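Local atomic coordinates of thiamine-binding periplasmic protein (Escherichia coli, PDB entry 2QRY), a protein that captures thiamine, thiamine phosphate and thiamine diphosphate with high affinity in the periplasm for import by the ThiBPQ ABC transporter. Residues P41-A46 with L266-S271; R155-D160 with S201-L206. One frame throughout, in Å; residues are numbered along the deposited sequence.

Overall arrangement
The chain makes a type 2 periplasmic-binding fold, two alpha/beta lobes with thiamin phosphate held in the cleft between them. Starting from the N terminus, it passes strand 24-29 and reaches helix 40-48, the first half of contact 1. From there 219 residues separate segment 41-46 from segment 266-271, on helix 259-269, which returns to helix 40-48 and completes the contact in the same lobe. Contact 2 falls wholly within this excursion: strand 156-159 is met by helix 200-208 after 40 residues, closing a much shorter loop in the other lobe. The two contacts lie on opposite sides of the chain's centre, their own centres 29 Å apart, and do not touch.

Contact 1 of 2, residues P41-A46 with L266-S271; sequences PVVKKA and LQFMVS
Phe268 bridges helix 40-48 and the end of helix 259-269, pressing the rim of its ring against Val43 and Ala46 in one alpha/beta lobe of this type 2 periplasmic-binding fold. Its CG stands anti to the backbone N, beside the carbonyl carbon (chi1 157°), which carries the ring out to helix 40-48. Ala46 meets the ring at its edge: the methyl CB lies in the ring plane, 4.0 Å from Phe268 CZ. The backbone carbonyl of Ala46 approaches more obliquely, its O 3.8 Å from Phe268 CE2. One turn earlier, Val43 uses a single branch. CG1, anti to its own backbone N, comes in near the ring plane to 4.1 Å from Phe268 CE1, and the two side chains slide past each other in opposite directions. No hydrogen bond spans the two segments, so here one aromatic rim does the joining. The backbones stay well apart, the nearest CA atoms, those of Val43 and Met269, being 8.5 Å from each other. Phe274, on the following helix 272-275, touches both Val43 and Phe268, and the ring of Phe47 meets that of Phe268 with the planes inclined at about 50°. Met269, a selenomethionine, turns its end away from helix 40-48 to pack on Val121, Phe123 and Ala250 of the sheet. Behind the ring the chain leaves the helix at Val270, and Ser271, the N-cap of the next helix, turns back: its OG donates to Phe268 O at 2.6 Å, tilted 28° from the carbonyl plane.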
ATOM      1  N   PRO A  41      11.723 -12.460   2.520  1.00 33.74           N
ATOM      2  CA  PRO A  41      12.681 -13.470   2.982  1.00 34.97           C
ATOM      3  C   PRO A  41      12.347 -14.024   4.365  1.00 35.74           C
ATOM      4  O   PRO A  41      12.441 -15.229   4.597  1.00 35.51           O
ATOM      5  CB  PRO A  41      14.006 -12.717   2.957  1.00 33.73           C
ATOM      6  CG  PRO A  41      13.825 -11.797   1.794  1.00 32.44           C
ATOM      7  CD  PRO A  41      12.430 -11.264   2.034  1.00 33.07           C
ATOM      8  N   VAL A  42      11.953 -13.135   5.274  1.00 36.70           N
ATOM      9  CA  VAL A  42      11.596 -13.527   6.633  1.00 36.97           C
ATOM     10  C   VAL A  42      10.333 -14.384   6.648  1.00 37.13           C
ATOM     11  O   VAL A  42      10.319 -15.461   7.239  1.00 37.29           O
ATOM     12  CB  VAL A  42      11.364 -12.295   7.531  1.00 36.31           C
ATOM     13  CG1 VAL A  42      11.068 -12.741   8.958  1.00 34.77           C
ATOM     14  CG2 VAL A  42      12.588 -11.390   7.495  1.00 35.86           C
ATOM     15  N   VAL A  43       9.275 -13.904   6.000  1.00 36.78           N
ATOM     16  CA  VAL A  43       8.020 -14.644   5.945  1.00 37.12           C
ATOM     17  C   VAL A  43       8.215 -15.991   5.252  1.00 37.26           C
ATOM     18  O   VAL A  43       7.666 -17.004   5.677  1.00 35.90           O
ATOM     19  CB  VAL A  43       6.931 -13.846   5.192  1.00 38.01           C
ATOM     20  CG1 VAL A  43       5.806 -14.770   4.761  1.00 37.88           C
ATOM     21  CG2 VAL A  43       6.376 -12.761   6.092  1.00 37.67           C
ATOM     22  N   LYS A  44       9.006 -15.994   4.187  1.00 38.19           N
ATOM     23  CA  LYS A  44       9.269 -17.210   3.436  1.00 39.55           C
ATOM     24  C   LYS A  44       9.837 -18.316   4.317  1.00 40.54           C
ATOM     25  O   LYS A  44       9.231 -19.375   4.453  1.00 40.07           O
ATOM     26  CB  LYS A  44      10.234 -16.919   2.284  1.00 40.45           C
ATOM     27  CG  LYS A  44      10.662 -18.141   1.485  1.00 40.04           C
ATOM     28  CD  LYS A  44      11.569 -17.726   0.337  1.00 42.81           C
ATOM     29  CE  LYS A  44      12.244 -18.921  -0.334  1.00 44.90           C
ATOM     30  NZ  LYS A  44      11.296 -19.823  -1.044  1.00 48.07           N
ATOM     31  N   LYS A  45      10.997 -18.076   4.920  1.00 41.66           N
ATOM     32  CA  LYS A  45      11.611 -19.095   5.759  1.00 42.32           C
ATOM     33  C   LYS A  45      10.738 -19.464   6.957  1.00 41.75           C
ATOM     34  O   LYS A  45      10.764 -20.602   7.422  1.00 41.58           O
ATOM     35  CB  LYS A  45      12.990 -18.643   6.237  1.00 42.95           C
ATOM     36  CG  LYS A  45      12.993 -17.784   7.483  1.00 44.43           C
ATOM     37  CD  LYS A  45      14.416 -17.646   8.024  1.00 46.68           C
ATOM     38  CE  LYS A  45      15.039 -19.017   8.301  1.00 46.93           C
ATOM     39  NZ  LYS A  45      16.394 -18.926   8.911  1.00 47.00           N
ATOM     40  N   ALA A  46       9.958 -18.508   7.445  1.00 41.26           N
ATOM     41  CA  ALA A  46       9.086 -18.757   8.587  1.00 42.26           C
ATOM     42  C   ALA A  46       7.910 -19.647   8.201  1.00 42.66           C
ATOM     43  O   ALA A  46       7.393 -20.404   9.026  1.00 43.27           O
ATOM     44  CB  ALA A  46       8.579 -17.439   9.157  1.00 41.74           C
ATOM     45  N   LEU A 266      -2.649 -18.157   4.164  1.00 36.46           N
ATOM     46  CA  LEU A 266      -3.483 -17.022   4.541  1.00 37.30           C
ATOM     47  C   LEU A 266      -3.712 -16.961   6.054  1.00 38.12           C
ATOM     48  O   LEU A 266      -3.738 -15.878   6.636  1.00 38.01           O
ATOM     49  CB  LEU A 266      -4.826 -17.082   3.804  1.00 35.75           C
ATOM     50  CG  LEU A 266      -4.749 -16.877   2.281  1.00 37.01           C
ATOM     51  CD1 LEU A 266      -6.127 -17.049   1.658  1.00 35.06           C
ATOM     52  CD2 LEU A 266      -4.191 -15.491   1.969  1.00 35.88           C
ATOM     53  N   GLN A 267      -3.870 -18.121   6.688  1.00 38.60           N
ATOM     54  CA  GLN A 267      -4.087 -18.170   8.132  1.00 38.85           C
ATOM     55  C   GLN A 267      -2.792 -17.804   8.840  1.00 37.89           C
ATOM     56  O   GLN A 267      -2.786 -17.033   9.796  1.00 37.48           O
ATOM     57  CB  GLN A 267      -4.524 -19.574   8.564  1.00 40.78           C
ATOM     58  CG  GLN A 267      -4.867 -19.708  10.050  1.00 41.78           C
ATOM     59  CD  GLN A 267      -6.135 -18.961  10.437  1.00 43.13           C
ATOM     60  OE1 GLN A 267      -7.212 -19.206   9.884  1.00 42.37           O
ATOM     61  NE2 GLN A 267      -6.014 -18.048  11.397  1.00 44.26           N
ATOM     62  N   PHE A 268      -1.696 -18.372   8.354  1.00 37.73           N
ATOM     63  CA  PHE A 268      -0.374 -18.130   8.911  1.00 38.84           C
ATOM     64  C   PHE A 268       0.024 -16.668   8.749  1.00 40.11           C
ATOM     65  O   PHE A 268       0.859 -16.142   9.488  1.00 39.77           O
ATOM     66  CB  PHE A 268       0.635 -19.050   8.213  1.00 37.92           C
ATOM     67  CG  PHE A 268       2.050 -18.567   8.273  1.00 38.10           C
ATOM     68  CD1 PHE A 268       2.563 -17.759   7.260  1.00 38.61           C
ATOM     69  CD2 PHE A 268       2.871 -18.908   9.341  1.00 37.61           C
ATOM     70  CE1 PHE A 268       3.877 -17.298   7.313  1.00 38.03           C
ATOM     71  CE2 PHE A 268       4.188 -18.452   9.405  1.00 37.11           C
ATOM     72  CZ  PHE A 268       4.691 -17.647   8.390  1.00 37.47           C
HETATM   73  N   MSE A 269      -0.594 -16.013   7.779  1.00 41.61           N
HETATM   74  CA  MSE A 269      -0.311 -14.618   7.497  1.00 42.67           C
HETATM   75  C   MSE A 269      -0.756 -13.708   8.641  1.00 42.38           C
HETATM   76  O   MSE A 269      -0.021 -12.809   9.046  1.00 41.91           O
HETATM   77  CB  MSE A 269      -0.999 -14.223   6.193  1.00 43.78           C
HETATM   78  CG  MSE A 269      -0.597 -12.876   5.655  1.00 45.99           C
HETATM   79 SE   MSE A 269      -1.312 -12.637   3.884  1.00 48.78          SE
HETATM   80  CE  MSE A 269      -3.173 -12.356   4.338  1.00 45.25           C
ATOM     81  N   VAL A 270      -1.956 -13.943   9.164  1.00 41.41           N
ATOM     82  CA  VAL A 270      -2.467 -13.134  10.261  1.00 41.07           C
ATOM     83  C   VAL A 270      -1.931 -13.604  11.614  1.00 41.38           C
ATOM     84  O   VAL A 270      -2.433 -13.192  12.664  1.00 41.70           O
ATOM     85  CB  VAL A 270      -4.001 -13.168  10.311  1.00 40.78           C
ATOM     86  CG1 VAL A 270      -4.566 -12.631   9.019  1.00 40.98           C
ATOM     87  CG2 VAL A 270      -4.481 -14.587  10.557  1.00 41.38           C
ATOM     88  N   SER A 271      -0.912 -14.459  11.588  1.00 40.50           N
ATOM     89  CA  SER A 271      -0.332 -14.970  12.822  1.00 40.28           C
ATOM     90  C   SER A 271       0.961 -14.229  13.139  1.00 40.24           C
ATOM     91  O   SER A 271       1.478 -13.492  12.304  1.00 41.79           O
ATOM     92  CB  SER A 271      -0.043 -16.464  12.697  1.00 40.33           C
ATOM     93  OG  SER A 271       1.168 -16.690  12.002  1.00 41.77           O
TER

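Contact 2 of 2, residues R155-D160 with S201-L206; sequences RVIYQD and SEAYGL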
ATOM      1  N   ARG A 155       8.878  20.627  -4.795  1.00 26.82           N
ATOM      2  CA  ARG A 155       8.989  19.613  -5.835  1.00 25.11           C
ATOM      3  C   ARG A 155       8.303  18.362  -5.289  1.00 22.63           C
ATOM      4  O   ARG A 155       8.594  17.918  -4.179  1.00 20.28           O
ATOM      5  CB  ARG A 155      10.458  19.289  -6.120  1.00 28.67           C
ATOM      6  CG  ARG A 155      11.398  20.478  -6.070  1.00 34.09           C
ATOM      7  CD  ARG A 155      11.373  21.288  -7.346  1.00 36.83           C
ATOM      8  NE  ARG A 155      11.763  20.496  -8.509  1.00 40.75           N
ATOM      9  CZ  ARG A 155      12.851  19.732  -8.570  1.00 41.71           C
ATOM     10  NH1 ARG A 155      13.670  19.649  -7.524  1.00 43.03           N
ATOM     11  NH2 ARG A 155      13.121  19.056  -9.681  1.00 39.28           N
ATOM     12  N   VAL A 156       7.402  17.788  -6.073  1.00 21.17           N
ATOM     13  CA  VAL A 156       6.683  16.603  -5.643  1.00 20.26           C
ATOM     14  C   VAL A 156       6.786  15.442  -6.623  1.00 18.28           C
ATOM     15  O   VAL A 156       6.851  15.640  -7.830  1.00 17.83           O
ATOM     16  CB  VAL A 156       5.188  16.931  -5.427  1.00 19.95           C
ATOM     17  CG1 VAL A 156       4.387  15.662  -5.241  1.00 21.39           C
ATOM     18  CG2 VAL A 156       5.029  17.820  -4.211  1.00 23.83           C
ATOM     19  N   ILE A 157       6.815  14.230  -6.080  1.00 17.23           N
ATOM     20  CA  ILE A 157       6.849  13.012  -6.881  1.00 17.65           C
ATOM     21  C   ILE A 157       5.823  12.041  -6.285  1.00 17.92           C
ATOM     22  O   ILE A 157       5.718  11.914  -5.067  1.00 18.98           O
ATOM     23  CB  ILE A 157       8.256  12.350  -6.870  1.00 15.38           C
ATOM     24  CG1 ILE A 157       9.212  13.159  -7.753  1.00 17.14           C
ATOM     25  CG2 ILE A 157       8.176  10.920  -7.395  1.00 15.15           C
ATOM     26  CD1 ILE A 157      10.640  12.649  -7.767  1.00 16.33           C
ATOM     27  N   TYR A 158       5.046  11.377  -7.132  1.00 18.06           N
ATOM     28  CA  TYR A 158       4.071  10.411  -6.632  1.00 18.24           C
ATOM     29  C   TYR A 158       3.882   9.285  -7.639  1.00 18.89           C
ATOM     30  O   TYR A 158       4.510   9.290  -8.697  1.00 21.19           O
ATOM     31  CB  TYR A 158       2.740  11.104  -6.298  1.00 15.72           C
ATOM     32  CG  TYR A 158       2.027  11.715  -7.483  1.00 15.87           C
ATOM     33  CD1 TYR A 158       1.116  10.973  -8.231  1.00 14.31           C
ATOM     34  CD2 TYR A 158       2.273  13.034  -7.863  1.00 12.43           C
ATOM     35  CE1 TYR A 158       0.466  11.530  -9.331  1.00 14.71           C
ATOM     36  CE2 TYR A 158       1.628  13.595  -8.964  1.00 13.86           C
ATOM     37  CZ  TYR A 158       0.730  12.840  -9.690  1.00 11.39           C
ATOM     38  OH  TYR A 158       0.103  13.388 -10.782  1.00 15.24           O
ATOM     39  N   GLN A 159       3.031   8.315  -7.311  1.00 20.90           N
ATOM     40  CA  GLN A 159       2.815   7.167  -8.191  1.00 19.05           C
ATOM     41  C   GLN A 159       1.550   7.194  -9.036  1.00 19.41           C
ATOM     42  O   GLN A 159       0.569   7.864  -8.711  1.00 17.15           O
ATOM     43  CB  GLN A 159       2.827   5.865  -7.383  1.00 18.26           C
ATOM     44  CG  GLN A 159       3.997   5.717  -6.422  1.00 19.83           C
ATOM     45  CD  GLN A 159       3.851   6.610  -5.209  1.00 19.83           C
ATOM     46  OE1 GLN A 159       2.761   6.763  -4.674  1.00 20.95           O
ATOM     47  NE2 GLN A 159       4.950   7.195  -4.764  1.00 23.76           N
ATOM     48  N   ASP A 160       1.593   6.426 -10.119  1.00 19.94           N
ATOM     49  CA  ASP A 160       0.491   6.301 -11.059  1.00 20.35           C
ATOM     50  C   ASP A 160      -0.644   5.513 -10.410  1.00 19.78           C
ATOM     51  O   ASP A 160      -0.460   4.369 -10.004  1.00 19.08           O
ATOM     52  CB  ASP A 160       0.977   5.564 -12.307  1.00 20.58           C
ATOM     53  CG  ASP A 160      -0.035   5.592 -13.430  1.00 22.23           C
ATOM     54  OD1 ASP A 160      -1.245   5.514 -13.140  1.00 23.46           O
ATOM     55  OD2 ASP A 160       0.381   5.674 -14.606  1.00 23.29           O
ATOM     56  N   SER A 201       8.661   2.158  -5.101  1.00 20.83           N
ATOM     57  CA  SER A 201      10.108   2.022  -5.010  1.00 20.50           C
ATOM     58  C   SER A 201      10.895   3.077  -5.777  1.00 21.61           C
ATOM     59  O   SER A 201      11.763   3.741  -5.209  1.00 22.36           O
ATOM     60  CB  SER A 201      10.533   0.629  -5.476  1.00 19.08           C
ATOM     61  OG  SER A 201      10.142  -0.340  -4.524  1.00 22.81           O
ATOM     62  N   GLU A 202      10.609   3.227  -7.068  1.00 20.97           N
ATOM     63  CA  GLU A 202      11.324   4.210  -7.878  1.00 19.39           C
ATOM     64  C   GLU A 202      11.078   5.625  -7.371  1.00 18.47           C
ATOM     65  O   GLU A 202      12.000   6.443  -7.311  1.00 18.82           O
ATOM     66  CB  GLU A 202      10.898   4.118  -9.343  1.00 18.51           C
ATOM     67  CG  GLU A 202      11.531   5.200 -10.206  1.00 19.34           C
ATOM     68  CD  GLU A 202      11.149   5.084 -11.665  1.00 17.44           C
ATOM     69  OE1 GLU A 202      10.172   4.373 -11.984  1.00 16.40           O
ATOM     70  OE2 GLU A 202      11.830   5.718 -12.490  1.00 21.09           O
ATOM     71  N   ALA A 203       9.826   5.904  -7.015  1.00 15.78           N
ATOM     72  CA  ALA A 203       9.435   7.211  -6.501  1.00 14.89           C
ATOM     73  C   ALA A 203      10.253   7.590  -5.271  1.00 15.66           C
ATOM     74  O   ALA A 203      10.844   8.669  -5.209  1.00 14.87           O
ATOM     75  CB  ALA A 203       7.956   7.204  -6.142  1.00 13.48           C
ATOM     76  N   TYR A 204      10.276   6.692  -4.291  1.00 14.34           N
ATOM     77  CA  TYR A 204      10.992   6.925  -3.045  1.00 16.61           C
ATOM     78  C   TYR A 204      12.490   7.055  -3.285  1.00 17.77           C
ATOM     79  O   TYR A 204      13.167   7.870  -2.653  1.00 21.02           O
ATOM     80  CB  TYR A 204      10.693   5.785  -2.056  1.00 13.91           C
ATOM     81  CG  TYR A 204      10.782   6.209  -0.608  1.00 14.77           C
ATOM     82  CD1 TYR A 204      11.931   5.968   0.142  1.00 15.72           C
ATOM     83  CD2 TYR A 204       9.731   6.897  -0.001  1.00 12.99           C
ATOM     84  CE1 TYR A 204      12.034   6.405   1.467  1.00 15.38           C
ATOM     85  CE2 TYR A 204       9.819   7.339   1.319  1.00 14.98           C
ATOM     86  CZ  TYR A 204      10.974   7.091   2.047  1.00 16.73           C
ATOM     87  OH  TYR A 204      11.071   7.535   3.349  1.00 17.64           O
ATOM     88  N   GLY A 205      13.005   6.265  -4.214  1.00 18.12           N
ATOM     89  CA  GLY A 205      14.421   6.331  -4.522  1.00 18.25           C
ATOM     90  C   GLY A 205      14.824   7.684  -5.080  1.00 18.64           C
ATOM     91  O   GLY A 205      15.878   8.220  -4.718  1.00 17.33           O
ATOM     92  N   LEU A 206      13.997   8.238  -5.966  1.00 18.04           N
ATOM     93  CA  LEU A 206      14.301   9.539  -6.545  1.00 18.50           C
ATOM     94  C   LEU A 206      14.244  10.566  -5.427  1.00 19.88           C
ATOM     95  O   LEU A 206      15.068  11.469  -5.370  1.00 21.63           O
ATOM     96  CB  LEU A 206      13.298   9.898  -7.641  1.00 19.48           C
ATOM     97  CG  LEU A 206      13.288   8.979  -8.863  1.00 18.98           C
ATOM     98  CD1 LEU A 206      12.082   9.293  -9.723  1.00 21.14           C
ATOM     99  CD2 LEU A 206      14.579   9.155  -9.651  1.00 18.99           C
TER
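This is a buried helix-on-sheet contact in the lobe of the type 2 periplasmic-binding fold opposite that of contact 1. Helix 200-208 connects strands 193-197 and 214-218 in a beta-alpha-beta crossover that spans strand 156-159, which pairs in parallel with both. The helix runs nearly antiparallel to the strand, at 166°, with the axes 7.9 Å apart at their closest. Ile157 divides its branches between two helix residues. CG2, anti to the backbone N, rests 3.9 Å from Ala203 CB, while CD1, at the end of the other branch, reaches to 3.8 Å from Leu206 CB, where the two side chains cross at about a right angle. Cutting Ile157 back to an alanine removes both reaching methyls and would probably open a gap beneath the helix, against Ala203 CB and Leu206 CB, which would lose their contacts with CG2 and CD1. Further along the strand, Gln159 also touches Ser164, a thiamine-binding residue, close to where thiamin phosphate is held. Its chain bends at chi2 (74°), bringing the amide back toward the helix. Gln159 NE2 is hydrogen-bonded to Leu216 O on the neighbouring strand, and that same nitrogen lies 3.3 Å from Ala203 CB.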